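Local coordinates for OxyR (Porphyromonas gingivalis, PDB 3HO7), which probably binds DNA and regulates transcription in response to redox state as a LysR-family regulator, here represented by its regulatory domain, at residues Y82-G87 with R184-V189; L111-E116 with I158-Q163. One frame throughout, in Å; residues are numbered along the deposited sequence.

Contact 1: residues Y82-G87 with R184-V189; sequences YEEFLG and RPVREV
Phe85 lays the CE2 and CZ corner of its ring against the aliphatic start of Arg187, with CE2 3.7 Å from Arg187 CB. The two side chains cross at about a right angle. They sit on an antiparallel pair of strands in the regulatory domain, a periplasmic-binding-protein fold of the LysR family. The N-to-C directions of the short segments make an angle of 136°, well off 180°, so the pair is strongly twisted. Glu83 and Arg187 form its hydrogen-bonded pair: Glu83 N gives to Arg187 O at 2.8 Å, and Arg187 N gives back to Glu83 O. Phe85 N continues the ladder to Pro185 O. Pro185 CG also rests near Phe85 CB.

On the face of Tyr82, Glu84, Val186 and Glu188, the CG1 methyl of Val186 packs on Glu84 CG at 3.6 Å. Its CG2 turns to Tyr82 CD2. The Glu84 carboxylate lies over the CB and CD carbons of Arg184, but their charged atoms form no salt bridge. Glu84 OE2 is instead bound by Gln225. A water joins Tyr82 OH to Glu188 OE1, which also pairs with Arg190.

The other face carries a buried salt bridge. Arg187 CG takes the crowded position between N and C (chi1 74°), and the extended chain runs beside that of Glu83. Thr20 O takes a further bond from Arg187 NH2, and Leu164 N binds Glu83 OE2. Arg187 NE and NH2 both grip Glu83 OE1, at 3.1 Å and 3.0 Å; the oxygen lies in the guanidinium plane but is met from above its own carboxylate plane.

Contact 2: residues L111-E116 with I158-Q163; sequences LWLLDE and ITFIPQ
Thr159 holds OG1 anti to its backbone N (chi1 -166°), which carries the hydroxyl across to the backbone of Trp112. Leu111 has CG anti to N as well (chi1 179°), which brings its CD1 to Ile158 and the Phe160 ring. Phe160 has CG beside its own N (chi1 -62°), so its ring comes up next to Leu111 and Leu113. These groups join a loop segment, 111-116, to strand 158-162 of the LysR regulatory domain. The backbones make a single bridge, between Leu111 and Ile158.

Trp112 N gives a hydrogen bond to Ile158 O at 2.8 Å. The donor lies nearly along the C=O axis. The same oxygen is approached by Leu111 CA, and Trp112 CD1 comes to 3.4 Å from it. Thr159 OG1 donates to Trp112 O at 3.1 Å, from above the carbonyl plane. Thus Trp112 is held at both its N and its O.

The apolar part is made by methyl groups. Leu111 CD1 meets Ile158 CG2 and Phe160 CE2, each at 4.1 Å. Leu113 CD2 touches the same CD2-CE2 side of the phenyl ring, with the two side chains lying alongside each other. Phe127 and Phe180 also meet this ring. Beyond the contact, the indole of Trp112 meets the Phe148 ring, and its NE1 bonds to Gln156 O.

All the touching residues but Leu113 are buried. The chemistry therefore implies a buried junction in which one backbone N-H and one hydroxyl satisfy the two carbonyl oxygens they meet, with loose methyl and ring packing beside them.

Contact 1 and contact 2 reach the same sheet, contact 2 through its strand 158-162; their centres are about 11 Å apart. Strand 75-89 lies between strands 184-194 and 158-162 in it, so it links the two. Segment 82-87 meets segment 158-163 directly: Leu86 O and Ile161 N are 2.8 Å apart, a probable hydrogen bond, and Glu84 O and Gln163 N are 3.0 Å apart, another. Glu83 OE2 also packs on Pro162 CB at 3.2 Å. Along the chain, both segments of contact 2 fall between those of contact 1. The disulfide Cys119-Cys128 seen in this crystal begins three residues after Glu116. His118, next to Cys119, binds Leu114 N and Phe160 O of contact 2.

Contact 1: residues Y82-G87 with R184-V189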
loop_
_atom_site.group_PDB
_atom_site.type_symbol
_atom_site.label_atom_id
_atom_site.label_comp_id
_atom_site.label_asym_id
_atom_site.label_seq_id
_atom_site.Cartn_x
_atom_site.Cartn_y
_atom_site.Cartn_z
ATOM N N TYR A 82 -16.689 -12.979 -4.838
ATOM C CA TYR A 82 -15.864 -12.828 -6.029
ATOM C C TYR A 82 -15.646 -11.347 -6.283
ATOM O O TYR A 82 -16.413 -10.509 -5.818
ATOM C CB TYR A 82 -16.530 -13.480 -7.242
ATOM C CG TYR A 82 -16.653 -14.980 -7.140
ATOM C CD1 TYR A 82 -17.841 -15.571 -6.729
ATOM C CD2 TYR A 82 -15.581 -15.807 -7.448
ATOM C CE1 TYR A 82 -17.958 -16.942 -6.629
ATOM C CE2 TYR A 82 -15.689 -17.182 -7.352
ATOM C CZ TYR A 82 -16.881 -17.744 -6.942
ATOM O OH TYR A 82 -17.002 -19.109 -6.840
ATOM N N GLU A 83 -14.595 -11.020 -7.020
ATOM C CA GLU A 83 -14.281 -9.627 -7.272
ATOM C C GLU A 83 -13.586 -9.485 -8.611
ATOM O O GLU A 83 -12.564 -10.123 -8.861
ATOM C CB GLU A 83 -13.397 -9.071 -6.159
ATOM C CG GLU A 83 -13.069 -7.598 -6.315
ATOM C CD GLU A 83 -12.362 -7.032 -5.101
ATOM O OE1 GLU A 83 -11.628 -7.790 -4.437
ATOM O OE2 GLU A 83 -12.538 -5.831 -4.816
ATOM N N GLU A 84 -14.169 -8.680 -9.486
ATOM C CA GLU A 84 -13.610 -8.467 -10.806
ATOM C C GLU A 84 -12.356 -7.612 -10.802
ATOM O O GLU A 84 -12.263 -6.627 -10.076
ATOM C CB GLU A 84 -14.643 -7.814 -11.725
ATOM C CG GLU A 84 -15.689 -8.762 -12.265
ATOM C CD GLU A 84 -16.397 -8.209 -13.484
ATOM O OE1 GLU A 84 -15.820 -7.347 -14.175
ATOM O OE2 GLU A 84 -17.531 -8.646 -13.755
ATOM N N PHE A 85 -11.406 -7.989 -11.647
ATOM C CA PHE A 85 -10.277 -7.138 -11.966
ATOM C C PHE A 85 -10.732 -6.143 -13.023
ATOM O O PHE A 85 -11.424 -6.510 -13.975
ATOM C CB PHE A 85 -9.121 -7.962 -12.525
ATOM C CG PHE A 85 -8.397 -8.771 -11.496
ATOM C CD1 PHE A 85 -7.543 -8.160 -10.595
ATOM C CD2 PHE A 85 -8.554 -10.146 -11.440
ATOM C CE1 PHE A 85 -6.868 -8.904 -9.648
ATOM C CE2 PHE A 85 -7.880 -10.896 -10.498
ATOM C CZ PHE A 85 -7.034 -10.273 -9.600
ATOM N N LEU A 86 -10.348 -4.885 -12.850
ATOM C CA LEU A 86 -10.667 -3.859 -13.828
ATOM C C LEU A 86 -9.394 -3.199 -14.324
ATOM O O LEU A 86 -8.430 -3.037 -13.573
ATOM C CB LEU A 86 -11.609 -2.805 -13.239
ATOM C CG LEU A 86 -13.037 -3.239 -12.893
ATOM C CD1 LEU A 86 -13.828 -2.053 -12.365
ATOM C CD2 LEU A 86 -13.723 -3.850 -14.102
ATOM N N GLY A 87 -9.390 -2.837 -15.601
ATOM C CA GLY A 87 -8.287 -2.085 -16.167
ATOM C C GLY A 87 -8.258 -0.679 -15.605
ATOM O O GLY A 87 -9.290 -0.019 -15.479
ATOM N N ARG A 184 -15.086 -11.774 -18.096
ATOM C CA ARG A 184 -14.362 -10.840 -17.244
ATOM C C ARG A 184 -13.632 -11.562 -16.113
ATOM O O ARG A 184 -14.207 -12.418 -15.439
ATOM C CB ARG A 184 -15.316 -9.787 -16.677
ATOM C CG ARG A 184 -16.056 -8.992 -17.740
ATOM C CD ARG A 184 -16.933 -7.917 -17.124
ATOM N NE ARG A 184 -17.756 -7.262 -18.134
ATOM C CZ ARG A 184 -18.916 -7.740 -18.569
ATOM N NH1 ARG A 184 -19.389 -8.879 -18.080
ATOM N NH2 ARG A 184 -19.602 -7.082 -19.493
ATOM N N PRO A 185 -12.356 -11.216 -15.902
ATOM C CA PRO A 185 -11.547 -11.845 -14.866
ATOM C C PRO A 185 -12.026 -11.490 -13.464
ATOM O O PRO A 185 -12.304 -10.325 -13.175
ATOM C CB PRO A 185 -10.150 -11.266 -15.112
ATOM C CG PRO A 185 -10.386 -9.985 -15.825
ATOM C CD PRO A 185 -11.597 -10.214 -16.670
ATOM N N VAL A 186 -12.125 -12.498 -12.605
ATOM C CA VAL A 186 -12.480 -12.282 -11.210
ATOM C C VAL A 186 -11.548 -13.069 -10.299
ATOM O O VAL A 186 -11.093 -14.160 -10.648
ATOM C CB VAL A 186 -13.927 -12.719 -10.909
ATOM C CG1 VAL A 186 -14.854 -12.275 -12.026
ATOM C CG2 VAL A 186 -13.998 -14.226 -10.720
ATOM N N ARG A 187 -11.262 -12.507 -9.130
ATOM C CA ARG A 187 -10.571 -13.260 -8.099
ATOM C C ARG A 187 -11.586 -13.641 -7.035
ATOM O O ARG A 187 -12.654 -13.036 -6.939
ATOM C CB ARG A 187 -9.436 -12.445 -7.478
ATOM C CG ARG A 187 -9.892 -11.345 -6.541
ATOM C CD ARG A 187 -8.697 -10.649 -5.930
ATOM N NE ARG A 187 -9.086 -9.481 -5.152
ATOM C CZ ARG A 187 -8.220 -8.683 -4.539
ATOM N NH1 ARG A 187 -6.921 -8.935 -4.620
ATOM N NH2 ARG A 187 -8.654 -7.635 -3.851
ATOM N N GLU A 188 -11.257 -14.653 -6.245
ATOM C CA GLU A 188 -12.132 -15.069 -5.161
ATOM C C GLU A 188 -11.518 -14.670 -3.831
ATOM O O GLU A 188 -10.376 -15.020 -3.537
ATOM C CB GLU A 188 -12.378 -16.578 -5.207
ATOM C CG GLU A 188 -11.124 -17.418 -5.050
ATOM C CD GLU A 188 -11.394 -18.901 -5.199
ATOM O OE1 GLU A 188 -12.409 -19.382 -4.652
ATOM O OE2 GLU A 188 -10.590 -19.587 -5.867
ATOM N N VAL A 189 -12.273 -13.914 -3.043
ATOM C CA VAL A 189 -11.849 -13.542 -1.705
ATOM C C VAL A 189 -12.405 -14.576 -0.735
ATOM O O VAL A 189 -13.609 -14.817 -0.704
ATOM C CB VAL A 189 -12.349 -12.134 -1.330
ATOM C CG1 VAL A 189 -11.889 -11.760 0.069
ATOM C CG2 VAL A 189 -11.857 -11.110 -2.346
HETATM O O HOH W 1 -15.153 -20.702 -5.852
#

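Contact 2: residues L111-E116 with I158-Q163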
loop_
_atom_site.group_PDB
_atom_site.type_symbol
_atom_site.label_atom_id
_atom_site.label_comp_id
_atom_site.label_asym_id
_atom_site.label_seq_id
_atom_site.Cartn_x
_atom_site.Cartn_y
_atom_site.Cartn_z
ATOM N N LEU A 111 2.993 -1.910 -18.542
ATOM C CA LEU A 111 2.072 -2.614 -17.657
ATOM C C LEU A 111 2.688 -2.795 -16.274
ATOM O O LEU A 111 3.855 -3.171 -16.149
ATOM C CB LEU A 111 1.723 -3.980 -18.251
ATOM C CG LEU A 111 0.790 -4.890 -17.452
ATOM C CD1 LEU A 111 -0.591 -4.261 -17.344
ATOM C CD2 LEU A 111 0.707 -6.270 -18.089
ATOM N N TRP A 112 1.909 -2.508 -15.236
ATOM C CA TRP A 112 2.380 -2.703 -13.873
ATOM C C TRP A 112 1.613 -3.867 -13.274
ATOM O O TRP A 112 0.394 -3.815 -13.145
ATOM C CB TRP A 112 2.154 -1.444 -13.037
ATOM C CG TRP A 112 2.723 -0.206 -13.650
ATOM C CD1 TRP A 112 2.029 0.823 -14.211
ATOM C CD2 TRP A 112 4.108 0.130 -13.773
ATOM N NE1 TRP A 112 2.894 1.782 -14.672
ATOM C CE2 TRP A 112 4.177 1.380 -14.416
ATOM C CE3 TRP A 112 5.296 -0.504 -13.401
ATOM C CZ2 TRP A 112 5.387 2.010 -14.694
ATOM C CZ3 TRP A 112 6.494 0.120 -13.678
ATOM C CH2 TRP A 112 6.531 1.365 -14.318
ATOM N N LEU A 113 2.332 -4.915 -12.900
ATOM C CA LEU A 113 1.697 -6.103 -12.359
ATOM C C LEU A 113 2.169 -6.395 -10.950
ATOM O O LEU A 113 3.366 -6.428 -10.682
ATOM C CB LEU A 113 1.971 -7.312 -13.253
ATOM C CG LEU A 113 1.442 -7.257 -14.686
ATOM C CD1 LEU A 113 1.849 -8.506 -15.449
ATOM C CD2 LEU A 113 -0.065 -7.087 -14.706
ATOM N N LEU A 114 1.223 -6.612 -10.049
ATOM C CA LEU A 114 1.574 -6.977 -8.695
ATOM C C LEU A 114 2.012 -8.430 -8.731
ATOM O O LEU A 114 1.311 -9.282 -9.266
ATOM C CB LEU A 114 0.367 -6.811 -7.772
ATOM C CG LEU A 114 -0.155 -5.384 -7.598
ATOM C CD1 LEU A 114 -1.555 -5.378 -7.008
ATOM C CD2 LEU A 114 0.796 -4.564 -6.743
ATOM N N ASP A 115 3.172 -8.706 -8.155
ATOM C CA ASP A 115 3.693 -10.066 -8.080
ATOM C C ASP A 115 2.640 -11.037 -7.551
ATOM O O ASP A 115 2.423 -12.104 -8.125
ATOM C CB ASP A 115 4.941 -10.119 -7.194
ATOM C CG ASP A 115 6.096 -9.313 -7.761
ATOM O OD1 ASP A 115 6.199 -9.204 -9.001
ATOM O OD2 ASP A 115 6.904 -8.790 -6.964
ATOM N N GLU A 116 1.987 -10.656 -6.457
ATOM C CA GLU A 116 0.986 -11.508 -5.821
ATOM C C GLU A 116 -0.439 -11.004 -6.050
ATOM O O GLU A 116 -1.393 -11.781 -6.023
ATOM C CB GLU A 116 1.270 -11.637 -4.323
ATOM C CG GLU A 116 0.164 -12.315 -3.530
ATOM C CD GLU A 116 0.602 -12.696 -2.129
ATOM O OE1 GLU A 116 1.752 -13.160 -1.970
ATOM O OE2 GLU A 116 -0.204 -12.536 -1.186
ATOM N N ILE A 158 -0.429 1.225 -17.397
ATOM C CA ILE A 158 -1.666 0.550 -17.064
ATOM C C ILE A 158 -1.455 -0.438 -15.926
ATOM O O ILE A 158 -0.362 -0.971 -15.743
ATOM C CB ILE A 158 -2.196 -0.227 -18.285
ATOM C CG1 ILE A 158 -2.690 0.740 -19.365
ATOM C CG2 ILE A 158 -3.273 -1.215 -17.865
ATOM C CD1 ILE A 158 -3.286 0.055 -20.580
ATOM N N THR A 159 -2.526 -0.676 -15.176
ATOM C CA THR A 159 -2.528 -1.639 -14.083
ATOM C C THR A 159 -3.946 -2.164 -13.887
ATOM O O THR A 159 -4.877 -1.717 -14.559
ATOM C CB THR A 159 -2.034 -1.007 -12.770
ATOM O OG1 THR A 159 -1.746 -2.040 -11.819
ATOM C CG2 THR A 159 -3.089 -0.075 -12.196
ATOM N N PHE A 160 -4.112 -3.111 -12.971
ATOM C CA PHE A 160 -5.425 -3.688 -12.708
ATOM C C PHE A 160 -5.859 -3.459 -11.266
ATOM O O PHE A 160 -5.099 -3.714 -10.333
ATOM C CB PHE A 160 -5.428 -5.175 -13.058
ATOM C CG PHE A 160 -5.147 -5.448 -14.509
ATOM C CD1 PHE A 160 -5.952 -4.898 -15.494
ATOM C CD2 PHE A 160 -4.083 -6.248 -14.889
ATOM C CE1 PHE A 160 -5.700 -5.138 -16.836
ATOM C CE2 PHE A 160 -3.827 -6.493 -16.231
ATOM C CZ PHE A 160 -4.636 -5.936 -17.204
ATOM N N ILE A 161 -7.081 -2.970 -11.087
ATOM C CA ILE A 161 -7.590 -2.681 -9.748
ATOM C C ILE A 161 -8.818 -3.521 -9.411
ATOM O O ILE A 161 -9.553 -3.940 -10.299
ATOM C CB ILE A 161 -7.922 -1.187 -9.570
ATOM C CG1 ILE A 161 -9.021 -0.754 -10.538
ATOM C CG2 ILE A 161 -6.676 -0.338 -9.778
ATOM C CD1 ILE A 161 -9.542 0.647 -10.272
ATOM N N PRO A 162 -9.040 -3.763 -8.113
ATOM C CA PRO A 162 -10.155 -4.584 -7.660
ATOM C C PRO A 162 -11.458 -3.799 -7.687
ATOM O O PRO A 162 -11.459 -2.598 -7.423
ATOM C CB PRO A 162 -9.773 -4.931 -6.210
ATOM C CG PRO A 162 -8.423 -4.267 -5.952
ATOM C CD PRO A 162 -8.272 -3.212 -6.988
ATOM N N GLN A 163 -12.558 -4.481 -7.998
ATOM C CA GLN A 163 -13.863 -3.835 -8.106
ATOM C C GLN A 163 -14.222 -3.015 -6.866
ATOM O O GLN A 163 -14.758 -1.916 -6.978
ATOM C CB GLN A 163 -14.954 -4.872 -8.382
ATOM C CG GLN A 163 -16.374 -4.358 -8.178
ATOM C CD GLN A 163 -16.705 -3.170 -9.060
ATOM O OE1 GLN A 163 -16.252 -3.081 -10.201
ATOM N NE2 GLN A 163 -17.509 -2.250 -8.534
#